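Local structure of aminoglycoside phosphotransferase (Streptomyces rimosus, 6FUC) at residues F151-Q156 / L266-W271; D217-L222 / Y251-D256. The protein probably phosphorylates streptomycin at the 3'' hydroxyl with ATP, a kinase-like reaction that confers resistance to the antibiotic. All blocks are in the same frame, centred on the assembly; numbering follows the deposited sequence.

Interaction 1: residues F151-Q156 / L266-W271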
loop_
_atom_site.group_PDB
_atom_site.type_symbol
_atom_site.label_atom_id
_atom_site.label_comp_id
_atom_site.label_asym_id
_atom_site.label_seq_id
_atom_site.Cartn_x
_atom_site.Cartn_y
_atom_site.Cartn_z
ATOM N N PHE A 151 -13.215 -5.201 3.486
ATOM C CA PHE A 151 -12.312 -4.027 3.294
ATOM C C PHE A 151 -13.043 -2.754 3.485
ATOM O O PHE A 151 -12.399 -1.712 3.581
ATOM C CB PHE A 151 -11.678 -4.052 1.902
ATOM C CG PHE A 151 -10.828 -5.273 1.593
ATOM C CD1 PHE A 151 -10.416 -6.140 2.566
ATOM C CD2 PHE A 151 -10.420 -5.478 0.264
ATOM C CE1 PHE A 151 -9.642 -7.248 2.225
ATOM C CE2 PHE A 151 -9.700 -6.583 -0.089
ATOM C CZ PHE A 151 -9.271 -7.449 0.895
ATOM N N LEU A 152 -14.358 -2.769 3.451
ATOM C CA LEU A 152 -15.131 -1.549 3.551
ATOM C C LEU A 152 -15.177 -1.066 4.996
ATOM O O LEU A 152 -15.108 -1.871 5.934
ATOM C CB LEU A 152 -16.535 -1.793 3.045
ATOM C CG LEU A 152 -16.701 -2.051 1.566
ATOM C CD1 LEU A 152 -18.100 -2.581 1.270
ATOM C CD2 LEU A 152 -16.422 -0.784 0.780
ATOM N N PRO A 153 -15.422 0.215 5.210
ATOM C CA PRO A 153 -15.779 0.688 6.548
ATOM C C PRO A 153 -16.962 -0.092 7.093
ATOM O O PRO A 153 -17.878 -0.414 6.336
ATOM C CB PRO A 153 -16.192 2.135 6.290
ATOM C CG PRO A 153 -15.517 2.499 5.051
ATOM C CD PRO A 153 -15.450 1.306 4.205
ATOM N N GLU A 154 -16.943 -0.343 8.397
ATOM C CA GLU A 154 -17.987 -1.166 8.991
ATOM C C GLU A 154 -19.414 -0.751 8.564
ATOM O O GLU A 154 -20.264 -1.595 8.286
ATOM C CB GLU A 154 -17.838 -1.120 10.517
ATOM C CG GLU A 154 -18.522 -2.289 11.205
ATOM N N GLU A 155 -19.682 0.544 8.565
ATOM C CA GLU A 155 -21.024 1.055 8.281
ATOM C C GLU A 155 -21.484 0.875 6.820
ATOM O O GLU A 155 -22.651 1.084 6.504
ATOM C CB GLU A 155 -21.129 2.520 8.761
ATOM C CG GLU A 155 -20.350 3.563 7.964
ATOM C CD GLU A 155 -18.855 3.706 8.293
ATOM O OE1 GLU A 155 -18.273 2.881 9.079
ATOM O OE2 GLU A 155 -18.272 4.683 7.758
ATOM N N GLN A 156 -20.544 0.531 5.925
ATOM C CA GLN A 156 -20.809 0.336 4.506
ATOM C C GLN A 156 -20.926 -1.118 4.106
ATOM O O GLN A 156 -21.243 -1.392 2.957
ATOM C CB GLN A 156 -19.688 0.992 3.689
ATOM C CG GLN A 156 -19.678 2.498 3.798
ATOM C CD GLN A 156 -18.668 3.147 2.888
ATOM O OE1 GLN A 156 -17.926 2.492 2.182
ATOM N NE2 GLN A 156 -18.630 4.410 2.925
ATOM N N LEU A 266 -13.012 5.390 -1.421
ATOM C CA LEU A 266 -12.707 4.860 -2.751
ATOM C C LEU A 266 -11.862 3.594 -2.630
ATOM O O LEU A 266 -12.049 2.611 -3.384
ATOM C CB LEU A 266 -11.967 5.916 -3.573
ATOM C CG LEU A 266 -11.523 5.470 -4.956
ATOM C CD1 LEU A 266 -12.672 5.028 -5.857
ATOM C CD2 LEU A 266 -10.699 6.586 -5.599
ATOM N N ASP A 267 -10.852 3.611 -1.758
ATOM C CA ASP A 267 -9.801 2.598 -1.782
ATOM C C ASP A 267 -10.366 1.203 -1.779
ATOM O O ASP A 267 -9.918 0.360 -2.602
ATOM C CB ASP A 267 -8.799 2.854 -0.644
ATOM C CG ASP A 267 -7.546 2.021 -0.852
ATOM O OD1 ASP A 267 -6.651 2.556 -1.628
ATOM O OD2 ASP A 267 -7.490 0.901 -0.345
ATOM N N PRO A 268 -11.284 0.817 -0.881
ATOM C CA PRO A 268 -11.694 -0.569 -0.868
ATOM C C PRO A 268 -12.379 -1.052 -2.116
ATOM O O PRO A 268 -12.419 -2.249 -2.405
ATOM C CB PRO A 268 -12.617 -0.682 0.346
ATOM C CG PRO A 268 -12.991 0.662 0.657
ATOM C CD PRO A 268 -11.910 1.593 0.209
ATOM N N LEU A 269 -12.959 -0.145 -2.885
ATOM C CA LEU A 269 -13.636 -0.451 -4.130
ATOM C C LEU A 269 -12.667 -0.817 -5.268
ATOM O O LEU A 269 -13.088 -1.246 -6.303
ATOM C CB LEU A 269 -14.559 0.713 -4.543
ATOM C CG LEU A 269 -15.562 1.117 -3.504
ATOM C CD1 LEU A 269 -16.306 2.337 -4.012
ATOM C CD2 LEU A 269 -16.507 0.018 -3.138
ATOM N N THR A 270 -11.352 -0.573 -5.053
ATOM C CA THR A 270 -10.360 -0.734 -6.103
ATOM C C THR A 270 -9.625 -2.069 -6.046
ATOM O O THR A 270 -8.797 -2.318 -6.905
ATOM C CB THR A 270 -9.297 0.384 -6.042
ATOM O OG1 THR A 270 -8.471 0.232 -4.892
ATOM C CG2 THR A 270 -9.885 1.739 -6.122
ATOM N N TRP A 271 -9.918 -2.914 -5.054
ATOM C CA TRP A 271 -9.171 -4.201 -4.851
ATOM C C TRP A 271 -10.012 -5.356 -5.308
ATOM O O TRP A 271 -11.170 -5.464 -4.906
ATOM C CB TRP A 271 -8.789 -4.361 -3.380
ATOM C CG TRP A 271 -7.786 -3.332 -2.904
ATOM C CD1 TRP A 271 -8.080 -2.167 -2.283
ATOM C CD2 TRP A 271 -6.376 -3.377 -3.050
ATOM N NE1 TRP A 271 -6.938 -1.491 -1.996
ATOM C CE2 TRP A 271 -5.864 -2.203 -2.463
ATOM C CE3 TRP A 271 -5.490 -4.289 -3.586
ATOM C CZ2 TRP A 271 -4.509 -1.928 -2.402
ATOM C CZ3 TRP A 271 -4.140 -4.003 -3.542
ATOM C CH2 TRP A 271 -3.677 -2.832 -2.962
#

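Interaction 2: residues D217-L222 / Y251-D256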
loop_
_atom_site.group_PDB
_atom_site.type_symbol
_atom_site.label_atom_id
_atom_site.label_comp_id
_atom_site.label_asym_id
_atom_site.label_seq_id
_atom_site.Cartn_x
_atom_site.Cartn_y
_atom_site.Cartn_z
ATOM N N ASP A 217 -2.965 12.404 -5.287
ATOM C CA ASP A 217 -3.185 13.324 -4.196
ATOM C C ASP A 217 -2.566 12.726 -2.907
ATOM O O ASP A 217 -2.749 11.528 -2.666
ATOM C CB ASP A 217 -4.707 13.505 -4.052
ATOM C CG ASP A 217 -5.141 14.514 -3.044
ATOM O OD1 ASP A 217 -4.709 14.493 -1.875
ATOM O OD2 ASP A 217 -5.948 15.358 -3.405
ATOM N N PRO A 218 -1.886 13.537 -2.082
ATOM C CA PRO A 218 -1.333 12.939 -0.842
ATOM C C PRO A 218 -2.349 12.235 0.039
ATOM O O PRO A 218 -1.977 11.350 0.799
ATOM C CB PRO A 218 -0.720 14.131 -0.144
ATOM C CG PRO A 218 -1.363 15.348 -0.734
ATOM C CD PRO A 218 -1.613 14.968 -2.191
ATOM N N TYR A 219 -3.612 12.678 0.010
ATOM C CA TYR A 219 -4.640 11.956 0.805
ATOM C C TYR A 219 -4.921 10.538 0.373
ATOM O O TYR A 219 -5.486 9.784 1.142
ATOM C CB TYR A 219 -5.935 12.811 0.890
ATOM C CG TYR A 219 -5.810 13.898 1.892
ATOM C CD1 TYR A 219 -5.857 13.604 3.234
ATOM C CD2 TYR A 219 -5.540 15.191 1.553
ATOM C CE1 TYR A 219 -5.687 14.565 4.194
ATOM C CE2 TYR A 219 -5.384 16.211 2.528
ATOM C CZ TYR A 219 -5.394 15.865 3.843
ATOM O OH TYR A 219 -5.216 16.810 4.825
ATOM N N ALA A 220 -4.508 10.149 -0.849
ATOM C CA ALA A 220 -4.601 8.751 -1.217
ATOM C C ALA A 220 -3.809 7.902 -0.233
ATOM O O ALA A 220 -4.169 6.732 0.020
ATOM C CB ALA A 220 -4.133 8.523 -2.649
ATOM N N ASP A 221 -2.699 8.423 0.243
ATOM C CA ASP A 221 -1.879 7.813 1.279
ATOM C C ASP A 221 -2.357 8.162 2.665
ATOM O O ASP A 221 -2.540 7.252 3.509
ATOM C CB ASP A 221 -0.402 8.260 1.117
ATOM C CG ASP A 221 0.456 7.485 0.156
ATOM O OD1 ASP A 221 -0.029 6.548 -0.489
ATOM O OD2 ASP A 221 1.642 7.885 0.042
ATOM N N LEU A 222 -2.566 9.430 2.982
ATOM C CA LEU A 222 -2.850 9.805 4.355
ATOM C C LEU A 222 -4.173 9.214 4.856
ATOM O O LEU A 222 -4.287 8.867 6.022
ATOM C CB LEU A 222 -2.837 11.282 4.550
ATOM C CG LEU A 222 -1.528 12.015 4.194
ATOM C CD1 LEU A 222 -1.683 13.510 4.407
ATOM C CD2 LEU A 222 -0.359 11.353 4.953
ATOM N N TYR A 251 4.042 16.774 9.285
ATOM C CA TYR A 251 4.192 16.527 7.846
ATOM C C TYR A 251 4.118 17.864 7.065
ATOM O O TYR A 251 4.848 18.009 6.092
ATOM C CB TYR A 251 3.081 15.579 7.412
ATOM C CG TYR A 251 2.896 15.415 5.931
ATOM C CD1 TYR A 251 2.144 16.309 5.182
ATOM C CD2 TYR A 251 3.494 14.368 5.244
ATOM C CE1 TYR A 251 1.916 16.100 3.827
ATOM C CE2 TYR A 251 3.258 14.167 3.886
ATOM C CZ TYR A 251 2.514 15.063 3.184
ATOM O OH TYR A 251 2.231 14.923 1.842
ATOM N N GLY A 252 3.253 18.761 7.442
ATOM C CA GLY A 252 3.054 20.082 6.793
ATOM C C GLY A 252 1.906 20.099 5.770
ATOM O O GLY A 252 2.121 20.377 4.566
ATOM N N ILE A 253 0.691 19.820 6.219
ATOM C CA ILE A 253 -0.486 19.908 5.375
ATOM C C ILE A 253 -1.648 20.336 6.277
ATOM O O ILE A 253 -1.676 20.028 7.464
ATOM C CB ILE A 253 -0.733 18.573 4.653
ATOM C CG1 ILE A 253 -1.704 18.664 3.486
ATOM C CG2 ILE A 253 -1.249 17.503 5.653
ATOM C CD1 ILE A 253 -1.772 17.403 2.647
ATOM N N ALA A 254 -2.616 21.009 5.675
ATOM C CA ALA A 254 -3.884 21.340 6.301
ATOM C C ALA A 254 -4.747 20.110 6.158
ATOM O O ALA A 254 -4.763 19.390 5.064
ATOM C CB ALA A 254 -4.554 22.497 5.601
ATOM N N LEU A 255 -5.422 19.779 7.246
ATOM C CA LEU A 255 -6.405 18.658 7.155
ATOM C C LEU A 255 -7.581 19.089 6.291
ATOM O O LEU A 255 -8.076 20.191 6.411
ATOM C CB LEU A 255 -6.930 18.231 8.526
ATOM C CG LEU A 255 -5.842 17.619 9.388
ATOM C CD1 LEU A 255 -6.272 17.711 10.843
ATOM C CD2 LEU A 255 -5.545 16.193 8.944
ATOM N N ASP A 256 -8.072 18.186 5.461
ATOM C CA ASP A 256 -9.235 18.335 4.593
ATOM C C ASP A 256 -10.083 17.068 4.728
ATOM O O ASP A 256 -9.824 16.048 4.076
ATOM C CB ASP A 256 -8.799 18.614 3.142
ATOM C CG ASP A 256 -9.954 18.834 2.207
ATOM O OD1 ASP A 256 -11.099 18.432 2.466
ATOM O OD2 ASP A 256 -9.667 19.337 1.113
#

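Interaction 1: residues F151-Q156 / L266-W271
Beside Pro-268, against which Phe-151 and Leu-152 pack, the carbonyl O of Asp-267 is gripped twice by Thr-270. The hydroxyl OG1 of Thr-270 lies 2.7 Å from Asp-267 O, in the carbonyl plane and on a lone pair, while Thr-270 N donates to the same oxygen at 3.0 Å. The Asp-267 side chain takes a third bond, from Trp-271 NE1 to OD2 at 3.0 Å. That aspartate meets the indole at its edge, almost in the ring plane, whereas the N-H comes in from above the carboxylate plane, 42° out of it. These bonds hold the turn on which Pro-268 stands, and across the contact there is no hydrogen bond, only van der Waals touching: Pro-268 CB lies 3.4 Å from Phe-151 O and also meets Phe-151 CB. Leu-152 crosses the proline at about a right angle, its CD2 branch 3.7 Å from Pro-268 CG and 4.0 Å from the CD2 methyl of Leu-269.

In this phosphotransferase of the protein-kinase-like fold, the C-terminal tail after helix 257-266 is thus laid against the loop between helices 131-143 and 161-168. Leu-152 and Leu-269 continue the packing onto helix 161-168 through Leu-164 and Leu-165. At the other end, the Phe-151 CG is anti to its own carbonyl carbon (chi1 -60°), beside the backbone N, and the ring beyond it reaches Trp-271. CD2 and CE2 of Phe-151 both lie 4.1 Å from Trp-271 CB, the two side chains crossing at about a right angle. Arg-212 bonds Thr-270 OG1 and makes a cation-pi contact with Trp-271, whose side chain also touches Asp-189 in the His-Gly-Asp motif characteristic of the kinase-like catalytic loop.

Interaction 2: residues D217-L222 / Y251-D256
Tyr-219 reaches from the first turn of helix 219-233 to Ile-253, Ala-254 and Asp-256 in the loop ahead of helix 257-266. From its CB, the CG stands anti to the carbonyl carbon, beside the backbone N (chi1 -78°). One ring face carries Leu-222 CD1, 4.1 Å above the plane and offset toward the rim; Asp-256 O lies over the other face. Farther out, CE2 of Tyr-219 meets Ile-253 CD1 at 3.8 Å, the two side chains approaching tip to tip. At the end, OH donates to Ala-254 O at 2.6 Å, the carbonyl lying at the ring edge and the donor tilted 23° from the carbonyl plane. The same OH accepts a weak bond from Asp-256 N, 3.2 Å away and bent to 129°.

Ile-253 CD1 also reaches Pro-218 CG at 4.0 Å, and Pro-218 CB touches Tyr-251 OH, whose hydrogen bond goes to His-118. Leu-222 CD1 lies over a face of Tyr-251 as well, and 4.2 Å from Ile-253 CG2. Asp-217 OD1 caps the entry to the helix, accepting from Tyr-219 N at 2.8 Å, while Asp-256 is the N-cap of helix 257-266. Both aspartates bridge to Arg-259 of that helix, so two helix starts share one guanidinium. Further along helix 219-233, Asp-221 bonds the backbone N of His-187 and Gly-188, much as the aspartate of the corresponding protein-kinase helix holds the catalytic loop.

The phenol thus acts as donor and acceptor at once, which sets the direction of the O-H and fastens the ring tip to the loop backbone; the carbonyl acceptor probably favours the neutral phenol, while the weak N-H bond adds little.

Overall arrangement
Following the chain from the N terminus, the loop 151-156 comes first, after helix 131-143. The chain then runs through helices 161-168 and 172-181 and the short strands up to 214-216, and enters helix 219-233. Interaction 2 closes a loop of 28 intervening residues, mostly helical, by bringing 251-256 back to the start of that helix. Helix 257-266 follows, and the tail 266-271 closes interaction 1 across 109 residues, so interaction 2 is nested inside it. Their centres lie about 19 Å apart, their nearest atoms about 5 Å, without touch. Helix 257-266 joins them: interaction 2 sets its start against helix 219-233, interaction 1 lays the tail beyond its end against the loop before helix 161-168.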